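Local atomic coordinates of DNA mismatch repair protein PMS1 (Saccharomyces cerevisiae, PDB entry 3H4L), a protein that takes part in DNA mismatch repair, its N-terminal region binding ATP through a fold of the gyrase B, HSP90 and histidine kinase type. Residues K306-V311 / Y357-E362. Residues are numbered along the deposited sequence; the frame is centred on the assembly and turned at random.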
# COMPACT_ATOMS: atom_id res chain seq x y z
N LYS B 306 -15.13 27.03 -14.86
CA LYS B 306 -15.63 26.71 -16.19
C LYS B 306 -15.41 27.91 -17.11
O LYS B 306 -14.84 27.79 -18.20
CB LYS B 306 -17.12 26.37 -16.12
N THR B 307 -15.85 29.08 -16.65
CA THR B 307 -15.73 30.30 -17.42
C THR B 307 -14.33 30.52 -17.99
O THR B 307 -14.16 31.29 -18.94
CB THR B 307 -16.12 31.54 -16.58
OG1 THR B 307 -15.19 31.72 -15.51
CG2 THR B 307 -17.52 31.35 -16.00
N PHE B 308 -13.32 29.86 -17.42
CA PHE B 308 -11.95 30.01 -17.91
C PHE B 308 -11.48 28.78 -18.65
O PHE B 308 -10.59 28.86 -19.51
CB PHE B 308 -10.98 30.29 -16.75
CG PHE B 308 -11.21 31.60 -16.06
CD1 PHE B 308 -12.22 31.74 -15.12
CD2 PHE B 308 -10.40 32.70 -16.34
CE1 PHE B 308 -12.44 32.96 -14.47
CE2 PHE B 308 -10.61 33.92 -15.70
CZ PHE B 308 -11.63 34.05 -14.77
N ASN B 309 -12.07 27.64 -18.32
CA ASN B 309 -11.73 26.36 -18.93
C ASN B 309 -12.97 25.45 -18.81
O ASN B 309 -13.15 24.76 -17.80
CB ASN B 309 -10.53 25.74 -18.18
CG ASN B 309 -10.02 24.46 -18.82
OD1 ASN B 309 -10.79 23.56 -19.13
ND2 ASN B 309 -8.71 24.38 -19.01
N ASN B 310 -13.82 25.47 -19.83
CA ASN B 310 -15.06 24.69 -19.85
C ASN B 310 -14.91 23.18 -19.78
O ASN B 310 -15.58 22.51 -18.99
CB ASN B 310 -15.89 25.07 -21.08
CG ASN B 310 -16.70 26.34 -20.89
OD1 ASN B 310 -17.32 26.85 -21.83
ND2 ASN B 310 -16.71 26.86 -19.66
N VAL B 311 -14.00 22.64 -20.59
CA VAL B 311 -13.76 21.20 -20.67
C VAL B 311 -12.95 20.54 -19.54
O VAL B 311 -12.36 19.48 -19.76
CB VAL B 311 -13.09 20.85 -22.03
CG1 VAL B 311 -13.91 21.42 -23.18
CG2 VAL B 311 -11.67 21.41 -22.08
N TYR B 357 -9.09 36.42 -9.54
CA TYR B 357 -7.79 35.83 -9.23
C TYR B 357 -7.32 35.11 -10.48
O TYR B 357 -6.13 35.11 -10.81
CB TYR B 357 -7.91 34.81 -8.08
CG TYR B 357 -6.83 33.74 -8.07
CD1 TYR B 357 -5.61 33.95 -7.43
CD2 TYR B 357 -7.03 32.51 -8.71
CE1 TYR B 357 -4.61 32.98 -7.43
CE2 TYR B 357 -6.04 31.53 -8.72
CZ TYR B 357 -4.84 31.77 -8.07
OH TYR B 357 -3.85 30.80 -8.05
N TYR B 358 -8.27 34.47 -11.17
CA TYR B 358 -7.95 33.75 -12.40
C TYR B 358 -7.66 34.75 -13.53
O TYR B 358 -6.72 34.55 -14.30
CB TYR B 358 -9.10 32.82 -12.79
CG TYR B 358 -9.02 31.45 -12.13
CD1 TYR B 358 -10.10 30.92 -11.41
CD2 TYR B 358 -7.87 30.67 -12.26
CE1 TYR B 358 -10.03 29.65 -10.83
CE2 TYR B 358 -7.79 29.40 -11.69
CZ TYR B 358 -8.87 28.90 -10.98
OH TYR B 358 -8.80 27.63 -10.44
N ASN B 359 -8.44 35.82 -13.61
CA ASN B 359 -8.22 36.85 -14.64
C ASN B 359 -6.78 37.34 -14.54
O ASN B 359 -6.10 37.53 -15.55
CB ASN B 359 -9.16 38.05 -14.45
CG ASN B 359 -10.49 37.87 -15.16
OD1 ASN B 359 -10.53 37.57 -16.36
ND2 ASN B 359 -11.58 38.08 -14.44
N ARG B 360 -6.33 37.56 -13.31
CA ARG B 360 -4.97 38.02 -13.05
C ARG B 360 -3.94 36.94 -13.40
O ARG B 360 -2.77 37.24 -13.63
CB ARG B 360 -4.81 38.42 -11.59
CG ARG B 360 -5.54 39.70 -11.22
CD ARG B 360 -5.03 40.28 -9.90
NE ARG B 360 -5.47 41.66 -9.73
CZ ARG B 360 -5.08 42.47 -8.75
NH1 ARG B 360 -4.22 42.03 -7.83
NH2 ARG B 360 -5.53 43.72 -8.69
N GLN B 361 -4.38 35.69 -13.43
CA GLN B 361 -3.48 34.60 -13.75
C GLN B 361 -3.26 34.51 -15.25
O GLN B 361 -2.18 34.15 -15.72
CB GLN B 361 -4.06 33.28 -13.23
CG GLN B 361 -3.05 32.16 -13.17
CD GLN B 361 -3.62 30.92 -12.55
OE1 GLN B 361 -4.48 30.25 -13.13
NE2 GLN B 361 -3.16 30.59 -11.34
N GLU B 362 -4.30 34.83 -16.02
CA GLU B 362 -4.20 34.77 -17.46
C GLU B 362 -3.17 35.79 -17.93
O GLU B 362 -2.33 35.49 -18.79
CB GLU B 362 -5.56 35.07 -18.10
CG GLU B 362 -5.71 34.47 -19.48
CD GLU B 362 -7.14 34.52 -19.98
OE1 GLU B 362 -8.06 34.17 -19.20
OE2 GLU B 362 -7.34 34.90 -21.15
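One face of the F308 ring is occupied by CB of Y358, which sits 3.5 Å from the ring centroid and 16° off the normal, the geometry of a CH-pi contact. At the edge of the F308 ring, near its plane, lie CG of N359 and, 4.0 Å from CD2, OE1 of E362, whose carboxylate plane stands nearly perpendicular to the ring; at the rim near CE2 of F308, OD1 of N359 comes to 3.7 Å. The two aromatic rings meet obliquely, with planes at 43° and centroids 5.3 Å apart. OE1 of Q361, hydrogen-bonded to N271 N, lies at the edge of the Y358 ring, while CD2 of Y357 lies over one face. In fold terms, F308 projects from the loop between helix 295-306 and strand 316-321 onto the last turns of helix 343-362, within the S5-like region of this MutL-family protein. With chi1 at -87°, CG of Y358 stays beside its backbone N; the ring leads away from the loop, and its OH hydrogen-bonds S269 O, at the end of strand 261-269. A serine in place of F308 would probably leave CB of Y358 without its aromatic cover and open a gap between loop and helix.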